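Local atomic coordinates of formate dehydrogenase (Pyrobaculum aerophilum, PDB entry 1QP8), a protein that binds NADPH and is probably a D-isomer specific 2-hydroxyacid dehydrogenase, reducing small 2-oxoacids such as glyoxylate or hydroxypyruvate. Residues V209-V214 / W238-F243; D218-I223 / A247-L252; V37-A42 / V56-L61. One frame throughout, in Å; residues are numbered along the deposited sequence.

Contact 1: residues V209-V214 / W238-F243. With NDP (NADPH dihydro-nicotinamide-adenine-dinucleotide phosphate), chain C.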
loop_
_atom_site.group_PDB
_atom_site.type_symbol
_atom_site.label_atom_id
_atom_site.label_comp_id
_atom_site.label_asym_id
_atom_site.label_seq_id
_atom_site.Cartn_x
_atom_site.Cartn_y
_atom_site.Cartn_z
ATOM N N VAL A 209 -6.924 12.869 -0.454
ATOM C CA VAL A 209 -6.777 12.685 0.976
ATOM C C VAL A 209 -6.798 14.039 1.700
ATOM O O VAL A 209 -6.831 14.105 2.920
ATOM C CB VAL A 209 -5.482 11.860 1.267
ATOM C CG1 VAL A 209 -4.271 12.756 1.266
ATOM C CG2 VAL A 209 -5.620 11.104 2.556
ATOM N N GLY A 210 -6.788 15.118 0.929
ATOM C CA GLY A 210 -6.876 16.435 1.515
ATOM C C GLY A 210 -8.283 16.905 1.228
ATOM O O GLY A 210 -9.084 16.196 0.609
ATOM N N ARG A 211 -8.596 18.119 1.655
ATOM C CA ARG A 211 -9.935 18.669 1.425
ATOM C C ARG A 211 -10.564 18.392 0.033
ATOM O O ARG A 211 -9.940 18.566 -1.009
ATOM C CB ARG A 211 -9.953 20.183 1.757
ATOM C CG ARG A 211 -10.711 20.516 3.039
ATOM C CD ARG A 211 -10.633 19.433 4.105
ATOM N NE ARG A 211 -9.595 19.664 5.108
ATOM C CZ ARG A 211 -8.969 18.700 5.792
ATOM N NH1 ARG A 211 -9.265 17.418 5.581
ATOM N NH2 ARG A 211 -8.047 19.018 6.706
ATOM N N ALA A 212 -11.814 17.936 0.046
ATOM C CA ALA A 212 -12.563 17.592 -1.163
ATOM C C ALA A 212 -12.866 18.769 -2.097
ATOM O O ALA A 212 -12.805 18.634 -3.316
ATOM C CB ALA A 212 -13.882 16.902 -0.770
ATOM N N GLU A 213 -13.207 19.914 -1.514
ATOM C CA GLU A 213 -13.550 21.125 -2.258
ATOM C C GLU A 213 -12.537 21.492 -3.337
ATOM O O GLU A 213 -12.845 22.249 -4.259
ATOM C CB GLU A 213 -13.710 22.299 -1.291
ATOM C CG GLU A 213 -14.935 22.222 -0.363
ATOM C CD GLU A 213 -14.853 21.126 0.706
ATOM O OE1 GLU A 213 -13.753 20.572 0.933
ATOM O OE2 GLU A 213 -15.901 20.833 1.335
ATOM N N VAL A 214 -11.331 20.941 -3.215
ATOM C CA VAL A 214 -10.246 21.178 -4.163
ATOM C C VAL A 214 -10.603 20.616 -5.527
ATOM O O VAL A 214 -10.046 21.015 -6.548
ATOM C CB VAL A 214 -8.959 20.517 -3.665
ATOM C CG1 VAL A 214 -7.916 20.493 -4.744
ATOM C CG2 VAL A 214 -8.440 21.275 -2.479
ATOM N N TRP A 238 -17.124 16.393 0.019
ATOM C CA TRP A 238 -17.760 17.704 -0.053
ATOM C C TRP A 238 -18.758 17.837 1.079
ATOM O O TRP A 238 -18.941 18.917 1.627
ATOM C CB TRP A 238 -18.453 17.885 -1.400
ATOM C CG TRP A 238 -17.475 17.834 -2.519
ATOM C CD1 TRP A 238 -16.734 18.868 -3.009
ATOM C CD2 TRP A 238 -17.045 16.664 -3.220
ATOM N NE1 TRP A 238 -15.864 18.415 -3.969
ATOM C CE2 TRP A 238 -16.034 17.065 -4.118
ATOM C CE3 TRP A 238 -17.414 15.312 -3.173
ATOM C CZ2 TRP A 238 -15.384 16.162 -4.966
ATOM C CZ3 TRP A 238 -16.765 14.409 -4.019
ATOM C CH2 TRP A 238 -15.761 14.841 -4.903
ATOM N N GLY A 239 -19.393 16.729 1.440
ATOM C CA GLY A 239 -20.354 16.753 2.523
ATOM C C GLY A 239 -19.699 17.099 3.844
ATOM O O GLY A 239 -20.395 17.329 4.836
ATOM N N ARG A 240 -18.369 17.118 3.864
ATOM C CA ARG A 240 -17.619 17.465 5.063
ATOM C C ARG A 240 -18.281 16.985 6.345
ATOM O O ARG A 240 -18.929 17.771 7.035
ATOM C CB ARG A 240 -17.456 18.988 5.149
ATOM C CG ARG A 240 -16.074 19.488 4.817
ATOM C CD ARG A 240 -15.924 20.983 5.032
ATOM N NE ARG A 240 -14.509 21.353 5.010
ATOM C CZ ARG A 240 -13.650 21.086 5.993
ATOM N NH1 ARG A 240 -14.062 20.456 7.090
ATOM N NH2 ARG A 240 -12.372 21.422 5.869
ATOM N N ASN A 241 -18.136 15.710 6.667
ATOM C CA ASN A 241 -18.724 15.181 7.895
ATOM C C ASN A 241 -20.193 14.753 7.822
ATOM O O ASN A 241 -20.676 14.019 8.693
ATOM C CB ASN A 241 -18.541 16.179 9.038
ATOM C CG ASN A 241 -17.957 15.535 10.258
ATOM O OD1 ASN A 241 -18.557 14.626 10.834
ATOM N ND2 ASN A 241 -16.771 15.982 10.656
ATOM N N ASP A 242 -20.912 15.198 6.799
ATOM C CA ASP A 242 -22.296 14.780 6.668
ATOM C C ASP A 242 -22.288 13.411 5.992
ATOM O O ASP A 242 -22.899 12.462 6.482
ATOM C CB ASP A 242 -23.091 15.768 5.823
ATOM C CG ASP A 242 -24.572 15.746 6.151
ATOM O OD1 ASP A 242 -25.148 14.641 6.250
ATOM O OD2 ASP A 242 -25.164 16.832 6.311
ATOM N N PHE A 243 -21.576 13.324 4.872
ATOM C CA PHE A 243 -21.432 12.092 4.078
ATOM C C PHE A 243 -22.699 11.747 3.329
ATOM O O PHE A 243 -22.687 11.613 2.102
ATOM C CB PHE A 243 -21.025 10.888 4.944
ATOM C CG PHE A 243 -19.705 11.054 5.630
ATOM C CD1 PHE A 243 -19.616 10.983 7.023
ATOM C CD2 PHE A 243 -18.565 11.334 4.906
ATOM C CE1 PHE A 243 -18.413 11.197 7.672
ATOM C CE2 PHE A 243 -17.349 11.552 5.551
ATOM C CZ PHE A 243 -17.271 11.485 6.934
HETATM P PA NDP C . 1.173 21.679 4.550
HETATM O O1A NDP C . 0.117 22.720 4.747
HETATM O O2A NDP C . 0.603 20.970 5.716
HETATM O O5B NDP C . 0.759 21.754 2.955
HETATM C C5B NDP C . 1.658 22.676 2.215
HETATM C C4B NDP C . 2.021 22.065 0.813
HETATM O O4B NDP C . 0.957 22.194 -0.208
HETATM C C3B NDP C . 3.235 22.788 0.107
HETATM O O3B NDP C . 3.785 21.943 -0.889
HETATM C C2B NDP C . 2.488 24.026 -0.388
HETATM O O2B NDP C . 3.044 24.971 -1.227
HETATM C C1B NDP C . 1.270 23.408 -0.937
HETATM N N9A NDP C . 0.215 24.348 -1.138
HETATM C C8A NDP C . -0.537 25.076 -0.255
HETATM N N7A NDP C . -1.449 25.830 -0.870
HETATM C C5A NDP C . -1.251 25.556 -2.201
HETATM C C6A NDP C . -1.898 26.049 -3.394
HETATM N N6A NDP C . -2.892 26.952 -3.292
HETATM N N1A NDP C . -1.443 25.567 -4.616
HETATM C C2A NDP C . -0.404 24.646 -4.631
HETATM N N3A NDP C . 0.241 24.152 -3.589
HETATM C C4A NDP C . -0.254 24.644 -2.393
HETATM O O3 NDP C . 1.092 20.180 4.094
HETATM P PN NDP C . 0.308 18.755 4.314
HETATM O O1N NDP C . 0.875 17.696 3.448
HETATM O O2N NDP C . 0.300 18.335 5.752
HETATM O O5D NDP C . -1.270 19.048 3.880
HETATM C C5D NDP C . -2.138 19.674 4.855
HETATM C C4D NDP C . -3.541 19.704 4.225
HETATM O O4D NDP C . -3.997 18.345 4.021
HETATM C C3D NDP C . -4.547 20.366 5.166
HETATM O O3D NDP C . -4.551 21.763 4.920
HETATM C C2D NDP C . -5.857 19.613 4.811
HETATM O O2D NDP C . -6.599 20.294 3.787
HETATM C C1D NDP C . -5.382 18.194 4.419
HETATM N N1N NDP C . -5.515 17.171 5.562
HETATM C C2N NDP C . -6.381 16.054 5.302
HETATM C C3N NDP C . -6.511 15.105 6.346
HETATM C C7N NDP C . -7.455 13.866 6.093
HETATM O O7N NDP C . -7.425 12.959 6.904
HETATM N N7N NDP C . -8.240 13.891 4.981
HETATM C C4N NDP C . -5.840 15.183 7.627
HETATM C C5N NDP C . -5.006 16.353 7.738
HETATM C C6N NDP C . -4.824 17.312 6.789
HETATM P P2B NDP C . 3.689 26.321 -0.422
HETATM O O1X NDP C . 4.117 27.050 -1.672
HETATM O O2X NDP C . 2.510 26.882 0.290
HETATM O O3X NDP C . 4.733 25.789 0.437
#

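Contact 2: residues D218-I223 / A247-L252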
loop_
_atom_site.group_PDB
_atom_site.type_symbol
_atom_site.label_atom_id
_atom_site.label_comp_id
_atom_site.label_asym_id
_atom_site.label_seq_id
_atom_site.Cartn_x
_atom_site.Cartn_y
_atom_site.Cartn_z
ATOM N N ASP A 218 -18.907 18.230 -9.327
ATOM C CA ASP A 218 -19.585 17.817 -10.545
ATOM C C ASP A 218 -18.666 17.133 -11.546
ATOM O O ASP A 218 -19.082 16.210 -12.249
ATOM C CB ASP A 218 -20.258 19.014 -11.200
ATOM C CG ASP A 218 -21.612 19.308 -10.603
ATOM O OD1 ASP A 218 -21.922 18.745 -9.535
ATOM O OD2 ASP A 218 -22.370 20.104 -11.191
ATOM N N GLY A 219 -17.418 17.582 -11.609
ATOM C CA GLY A 219 -16.472 17.005 -12.547
ATOM C C GLY A 219 -16.180 15.565 -12.223
ATOM O O GLY A 219 -16.218 14.713 -13.109
ATOM N N VAL A 220 -15.895 15.297 -10.951
ATOM C CA VAL A 220 -15.594 13.943 -10.479
ATOM C C VAL A 220 -16.726 13.001 -10.861
ATOM O O VAL A 220 -16.522 11.948 -11.471
ATOM C CB VAL A 220 -15.484 13.895 -8.956
ATOM C CG1 VAL A 220 -14.812 12.600 -8.537
ATOM C CG2 VAL A 220 -14.742 15.124 -8.440
ATOM N N LEU A 221 -17.928 13.406 -10.477
ATOM C CA LEU A 221 -19.131 12.650 -10.733
ATOM C C LEU A 221 -19.229 12.332 -12.219
ATOM O O LEU A 221 -19.484 11.194 -12.622
ATOM C CB LEU A 221 -20.316 13.499 -10.293
ATOM C CG LEU A 221 -21.616 12.880 -9.804
ATOM C CD1 LEU A 221 -21.360 11.721 -8.837
ATOM C CD2 LEU A 221 -22.394 13.990 -9.122
ATOM N N ARG A 222 -19.003 13.343 -13.041
ATOM C CA ARG A 222 -19.110 13.159 -14.466
ATOM C C ARG A 222 -18.116 12.183 -15.043
ATOM O O ARG A 222 -18.494 11.298 -15.809
ATOM C CB ARG A 222 -18.965 14.487 -15.183
ATOM C CG ARG A 222 -18.669 14.310 -16.644
ATOM C CD ARG A 222 -18.645 15.613 -17.373
ATOM N NE ARG A 222 -18.032 15.424 -18.675
ATOM C CZ ARG A 222 -18.120 16.285 -19.677
ATOM N NH1 ARG A 222 -18.808 17.410 -19.526
ATOM N NH2 ARG A 222 -17.517 16.012 -20.830
ATOM N N ILE A 223 -16.841 12.333 -14.706
ATOM C CA ILE A 223 -15.867 11.414 -15.272
ATOM C C ILE A 223 -16.096 10.005 -14.744
ATOM O O ILE A 223 -15.876 9.029 -15.459
ATOM C CB ILE A 223 -14.412 11.839 -14.992
ATOM C CG1 ILE A 223 -13.483 11.062 -15.926
ATOM C CG2 ILE A 223 -14.032 11.561 -13.550
ATOM C CD1 ILE A 223 -12.021 11.393 -15.763
ATOM N N ALA A 247 -23.650 10.452 -0.842
ATOM C CA ALA A 247 -24.040 9.068 -1.021
ATOM C C ALA A 247 -24.103 8.651 -2.484
ATOM O O ALA A 247 -23.888 7.483 -2.810
ATOM C CB ALA A 247 -25.370 8.845 -0.373
ATOM N N GLU A 248 -24.409 9.582 -3.376
ATOM C CA GLU A 248 -24.472 9.211 -4.776
ATOM C C GLU A 248 -23.120 8.752 -5.300
ATOM O O GLU A 248 -23.039 8.132 -6.360
ATOM C CB GLU A 248 -24.980 10.362 -5.627
ATOM C CG GLU A 248 -24.235 11.655 -5.473
ATOM C CD GLU A 248 -24.969 12.778 -6.174
ATOM O OE1 GLU A 248 -25.036 12.763 -7.423
ATOM O OE2 GLU A 248 -25.501 13.668 -5.477
ATOM N N PHE A 249 -22.051 9.058 -4.570
ATOM C CA PHE A 249 -20.733 8.630 -4.999
ATOM C C PHE A 249 -20.505 7.209 -4.524
ATOM O O PHE A 249 -20.024 6.358 -5.273
ATOM C CB PHE A 249 -19.634 9.529 -4.424
ATOM C CG PHE A 249 -19.361 10.774 -5.243
ATOM C CD1 PHE A 249 -20.082 11.945 -5.029
ATOM C CD2 PHE A 249 -18.399 10.762 -6.245
ATOM C CE1 PHE A 249 -19.847 13.075 -5.804
ATOM C CE2 PHE A 249 -18.161 11.889 -7.021
ATOM C CZ PHE A 249 -18.887 13.043 -6.801
ATOM N N PHE A 250 -20.880 6.956 -3.277
ATOM C CA PHE A 250 -20.686 5.647 -2.671
ATOM C C PHE A 250 -21.395 4.498 -3.398
ATOM O O PHE A 250 -20.990 3.335 -3.286
ATOM C CB PHE A 250 -21.120 5.708 -1.206
ATOM C CG PHE A 250 -20.585 6.913 -0.475
ATOM C CD1 PHE A 250 -21.337 7.531 0.526
ATOM C CD2 PHE A 250 -19.362 7.477 -0.835
ATOM C CE1 PHE A 250 -20.887 8.691 1.141
ATOM C CE2 PHE A 250 -18.909 8.633 -0.227
ATOM C CZ PHE A 250 -19.673 9.250 0.767
ATOM N N SER A 251 -22.439 4.817 -4.154
ATOM C CA SER A 251 -23.172 3.782 -4.871
ATOM C C SER A 251 -22.579 3.534 -6.253
ATOM O O SER A 251 -23.087 2.703 -7.025
ATOM C CB SER A 251 -24.632 4.174 -5.021
ATOM O OG SER A 251 -24.718 5.349 -5.798
ATOM N N LEU A 252 -21.522 4.272 -6.587
ATOM C CA LEU A 252 -20.866 4.063 -7.871
ATOM C C LEU A 252 -19.840 2.973 -7.618
ATOM O O LEU A 252 -19.071 3.026 -6.659
ATOM C CB LEU A 252 -20.220 5.357 -8.370
ATOM C CG LEU A 252 -21.267 6.341 -8.933
ATOM C CD1 LEU A 252 -20.741 7.776 -9.026
ATOM C CD2 LEU A 252 -21.689 5.832 -10.305
#

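Contact 3: residues V37-A42 / V56-L61. With NDP (NADPH dihydro-nicotinamide-adenine-dinucleotide phosphate), chain C.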
loop_
_atom_site.group_PDB
_atom_site.type_symbol
_atom_site.label_atom_id
_atom_site.label_comp_id
_atom_site.label_asym_id
_atom_site.label_seq_id
_atom_site.Cartn_x
_atom_site.Cartn_y
_atom_site.Cartn_z
ATOM N N VAL A 37 -7.584 25.675 19.723
ATOM C CA VAL A 37 -8.896 25.170 19.355
ATOM C C VAL A 37 -8.801 24.245 18.137
ATOM O O VAL A 37 -7.724 24.064 17.540
ATOM C CB VAL A 37 -9.870 26.322 18.935
ATOM C CG1 VAL A 37 -9.853 27.442 19.956
ATOM C CG2 VAL A 37 -9.486 26.846 17.538
ATOM N N SER A 38 -9.956 23.698 17.766
ATOM C CA SER A 38 -10.072 22.834 16.606
ATOM C C SER A 38 -11.019 23.565 15.650
ATOM O O SER A 38 -10.866 23.549 14.430
ATOM C CB SER A 38 -10.660 21.496 17.009
ATOM O OG SER A 38 -9.970 20.454 16.354
ATOM N N ARG A 39 -12.011 24.209 16.234
ATOM C CA ARG A 39 -12.972 24.982 15.480
ATOM C C ARG A 39 -13.263 26.184 16.373
ATOM O O ARG A 39 -13.010 26.147 17.585
ATOM C CB ARG A 39 -14.242 24.162 15.206
ATOM C CG ARG A 39 -14.240 23.455 13.851
ATOM C CD ARG A 39 -14.417 21.947 13.977
ATOM N NE ARG A 39 -13.335 21.211 13.311
ATOM C CZ ARG A 39 -13.302 20.895 12.016
ATOM N NH1 ARG A 39 -14.303 21.241 11.212
ATOM N NH2 ARG A 39 -12.257 20.241 11.518
ATOM N N ILE A 40 -13.760 27.264 15.785
ATOM C CA ILE A 40 -14.055 28.435 16.583
ATOM C C ILE A 40 -15.129 29.218 15.865
ATOM O O ILE A 40 -15.075 29.387 14.652
ATOM C CB ILE A 40 -12.782 29.290 16.787
ATOM C CG1 ILE A 40 -13.021 30.325 17.887
ATOM C CG2 ILE A 40 -12.376 29.950 15.495
ATOM C CD1 ILE A 40 -11.791 31.180 18.221
ATOM N N THR A 41 -16.124 29.674 16.612
ATOM C CA THR A 41 -17.221 30.419 16.016
ATOM C C THR A 41 -17.028 31.914 16.167
ATOM O O THR A 41 -16.197 32.373 16.953
ATOM C CB THR A 41 -18.568 30.055 16.673
ATOM O OG1 THR A 41 -18.554 30.463 18.048
ATOM C CG2 THR A 41 -18.811 28.555 16.591
ATOM N N ALA A 42 -17.807 32.679 15.413
ATOM C CA ALA A 42 -17.713 34.118 15.508
ATOM C C ALA A 42 -18.223 34.550 16.876
ATOM O O ALA A 42 -17.835 35.607 17.377
ATOM C CB ALA A 42 -18.522 34.765 14.425
ATOM N N VAL A 56 -4.326 26.209 16.048
ATOM C CA VAL A 56 -5.312 25.223 15.644
ATOM C C VAL A 56 -4.683 23.836 15.703
ATOM O O VAL A 56 -3.529 23.649 15.335
ATOM C CB VAL A 56 -5.819 25.487 14.205
ATOM C CG1 VAL A 56 -6.960 24.515 13.876
ATOM C CG2 VAL A 56 -6.293 26.932 14.066
ATOM N N VAL A 57 -5.453 22.864 16.169
ATOM C CA VAL A 57 -4.983 21.487 16.282
ATOM C C VAL A 57 -4.925 20.752 14.941
ATOM O O VAL A 57 -4.024 19.955 14.699
ATOM C CB VAL A 57 -5.895 20.694 17.233
ATOM C CG1 VAL A 57 -5.255 19.355 17.581
ATOM C CG2 VAL A 57 -6.154 21.510 18.487
ATOM N N THR A 58 -5.891 21.015 14.072
ATOM C CA THR A 58 -5.940 20.356 12.765
ATOM C C THR A 58 -4.855 20.858 11.804
ATOM O O THR A 58 -4.244 21.906 12.018
ATOM C CB THR A 58 -7.292 20.586 12.100
ATOM O OG1 THR A 58 -7.470 21.992 11.884
ATOM C CG2 THR A 58 -8.415 20.078 12.992
ATOM N N ALA A 59 -4.628 20.119 10.731
ATOM C CA ALA A 59 -3.613 20.523 9.774
ATOM C C ALA A 59 -4.101 21.620 8.834
ATOM O O ALA A 59 -3.294 22.411 8.335
ATOM C CB ALA A 59 -3.154 19.326 8.978
ATOM N N GLY A 60 -5.415 21.664 8.598
ATOM C CA GLY A 60 -5.984 22.664 7.707
ATOM C C GLY A 60 -6.580 23.841 8.442
ATOM O O GLY A 60 -6.720 23.778 9.656
ATOM N N LEU A 61 -6.938 24.903 7.719
ATOM C CA LEU A 61 -7.504 26.098 8.344
ATOM C C LEU A 61 -8.699 26.681 7.600
ATOM O O LEU A 61 -9.242 27.713 8.000
ATOM C CB LEU A 61 -6.449 27.190 8.442
ATOM C CG LEU A 61 -5.009 26.805 8.738
ATOM C CD1 LEU A 61 -4.191 28.077 8.765
ATOM C CD2 LEU A 61 -4.894 26.079 10.069
HETATM P PA NDP C . 1.173 21.679 4.550
HETATM O O1A NDP C . 0.117 22.720 4.747
HETATM O O2A NDP C . 0.603 20.970 5.716
HETATM O O5B NDP C . 0.759 21.754 2.955
HETATM C C5B NDP C . 1.658 22.676 2.215
HETATM C C4B NDP C . 2.021 22.065 0.813
HETATM O O4B NDP C . 0.957 22.194 -0.208
HETATM C C3B NDP C . 3.235 22.788 0.107
HETATM O O3B NDP C . 3.785 21.943 -0.889
HETATM C C2B NDP C . 2.488 24.026 -0.388
HETATM O O2B NDP C . 3.044 24.971 -1.227
HETATM C C1B NDP C . 1.270 23.408 -0.937
HETATM N N9A NDP C . 0.215 24.348 -1.138
HETATM C C8A NDP C . -0.537 25.076 -0.255
HETATM N N7A NDP C . -1.449 25.830 -0.870
HETATM C C5A NDP C . -1.251 25.556 -2.201
HETATM C C6A NDP C . -1.898 26.049 -3.394
HETATM N N6A NDP C . -2.892 26.952 -3.292
HETATM N N1A NDP C . -1.443 25.567 -4.616
HETATM C C2A NDP C . -0.404 24.646 -4.631
HETATM N N3A NDP C . 0.241 24.152 -3.589
HETATM C C4A NDP C . -0.254 24.644 -2.393
HETATM O O3 NDP C . 1.092 20.180 4.094
HETATM P PN NDP C . 0.308 18.755 4.314
HETATM O O1N NDP C . 0.875 17.696 3.448
HETATM O O2N NDP C . 0.300 18.335 5.752
HETATM O O5D NDP C . -1.270 19.048 3.880
HETATM C C5D NDP C . -2.138 19.674 4.855
HETATM C C4D NDP C . -3.541 19.704 4.225
HETATM O O4D NDP C . -3.997 18.345 4.021
HETATM C C3D NDP C . -4.547 20.366 5.166
HETATM O O3D NDP C . -4.551 21.763 4.920
HETATM C C2D NDP C . -5.857 19.613 4.811
HETATM O O2D NDP C . -6.599 20.294 3.787
HETATM C C1D NDP C . -5.382 18.194 4.419
HETATM N N1N NDP C . -5.515 17.171 5.562
HETATM C C2N NDP C . -6.381 16.054 5.302
HETATM C C3N NDP C . -6.511 15.105 6.346
HETATM C C7N NDP C . -7.455 13.866 6.093
HETATM O O7N NDP C . -7.425 12.959 6.904
HETATM N N7N NDP C . -8.240 13.891 4.981
HETATM C C4N NDP C . -5.840 15.183 7.627
HETATM C C5N NDP C . -5.006 16.353 7.738
HETATM C C6N NDP C . -4.824 17.312 6.789
HETATM P P2B NDP C . 3.689 26.321 -0.422
HETATM O O1X NDP C . 4.117 27.050 -1.672
HETATM O O2X NDP C . 2.510 26.882 0.290
HETATM O O3X NDP C . 4.733 25.789 0.437
#

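Contact 1: residues V209-V214 / W238-F243
Three flat groups define this contact: the Trp-238 indole and the guanidinium groups of Arg-211 and Arg-240. Over one face of the indole sits the methyl of Ala-212, a CH-pi contact in which CB lies 3.9 Å from the centroid of the five-membered ring and only 4° off its normal. One face of the Arg-211 guanidinium receives the cofactor ribose, with NADPH O2D 3.0 Å above the plane and displaced toward its rim. Arg-211 CD and Glu-213 OE2 approach the Arg-240 guanidinium obliquely. Both segments are loops that follow neighbouring parallel strands, 205-208 and 231-234, of the Rossmann fold, where such loops border the dinucleotide. A first torsion with CG anti to the carbonyl carbon brings the Trp-238 ring to Ala-212, and NE1 is hydrogen-bonded to Leu-215 O, so that the indole is held both by its face and through its N-H.

Charge is handled less simply. The two arginine side chains cross nearly at right angles with their planes 61° apart, and Arg-240 NH2 stands 3.4 Å from Arg-211 NE, donor beside donor. This repulsion is probably eased by Asp-62, whose OD2 makes a salt bridge with Arg-240 NH2 and whose OD1 forms a long, weak ion pair with Arg-211 NE. Glu-213 bends back at chi2 (69°) so that its carboxylate turns toward the loop of Arg-240, although OE2 reaches Arg-240 NE only as a long salt bridge of 4.0 Å. The extended stem of Arg-240 crosses that glutamate, with CD 3.7 Å from Glu-213 OE2. Arg-211 and Val-209 are NADPH-binding residues. At the nicotinamide end of the cofactor, Arg-211 NH1 comes within 3.2 Å of NADPH C2N, while Gly-210 CA lies 3.7 Å from C1D of the attached ribose.

Contact 2: residues D218-I223 / A247-L252
Leu-221 CD1 rests on one face of the Phe-249 ring in a CH-pi contact, 3.6 Å from the centroid and 17° off the normal. The same methyl also touches Leu-252 CD1 at 4.0 Å, to one side of the ring. Val-220 CG1 approaches the ring obliquely, 3.7 Å from Phe-249 CE2. The other leucine methyl, Leu-221 CD2, lies 3.4 Å from Glu-248 OE1. CG anti to the backbone N (chi1 -151°) carries the leucine branch point toward the short helix, and the turn at chi2 sends CD1 to the ring and CD2 to the glutamate. The pairing joins two helices of the Rossmann fold: 217-226, the helix of the beta-alpha-beta unit linking strands 205-208 and 231-234, and the short 247-250, which precedes strand 255-257. An alanine in place of Phe-249 would probably loosen this joint, since the face under Leu-221 CD1 and the ring atom beside Val-220 would both be lost. Farther out, the ring also meets Trp-238 with planes at about 25° and touches Leu-224. Arg-217, at the start of the longer helix, lies against Phe-249 and forms a salt bridge with Glu-248 OE2. On the short helix, Ala-247 and Phe-250 pack on Tyr-113 and Met-108 of the second subunit.

Contact 3: residues V37-A42 / V56-L61
Thr-58 serves as the guide through this contact, which joins two loop segments by a single parallel beta bridge in what is, by family, the flavodoxin-like substrate-binding lobe. From its CB, which points toward the 37-42 segment, two branches diverge. OG1 takes the crowded position between the backbone N and the carbonyl carbon (chi1 62°) and turns back on its own loop, where it donates to Gly-60 O at 3.0 Å. That bond lies in the carbonyl plane on a lone pair, with a C=O...donor angle of 144°, and ties the turn around Ala-59 together. CG2, anti to the carbonyl carbon, crosses to the other segment: it lies 3.7 Å from Ser-38 OG and, at the edge of the Arg-39 guanidinium, 4.1 Å from NH2. One threonine thus spends its hydroxyl within its loop and its methyl across the interface.

The backbone supplies the direct link. Val-57 N donates to Val-37 O over 2.9 Å, with an N-H...O angle of 153° and nearly along the C=O axis. The same carbonyl oxygen is met by Val-56 CA at 3.3 Å in a CA-H...O contact. Val-37 is also hydrogen-bonded to the backbone of Gln-55, while Val-56 pairs on its other flank with Ala-76, so within 37-42 Val-37 alone extends the pairing, on the side of 54-55 away from 75-76. Ser-38 and Val-57 both lie against Trp-271 of helix 268-286, and Asn-78 is hydrogen-bonded to Val-57 O. Beyond Thr-58 the loop reaches the cofactor. Ala-59 CB lies 3.4 Å from NADPH C6N, and Gly-60, where a CB would crowd the ribose, brings its CA to 3.3 Å from NADPH O3D.

How the contacts relate
From the N terminus, contact 3 comes first, closing a short loop around helix 42-47 and strand 54-55 before either other contact opens. Contacts 1 and 2 then interleave: 209-214 and 218-223 lead into and along helix 217-226, and after strand 231-234 the chain returns through 238-243 and 247-252, so the two closures cross rather than nest. They join the same consecutive pieces of the Rossmann domain, contact 1 at the cofactor end and contact 2 farther out, and both touch the second subunit. Contact 3 belongs to the other lobe; it touches contact 1 directly, arginine beside arginine, and both reach NADPH, whereas its nearest atoms stay about 17 Å from those of contact 2.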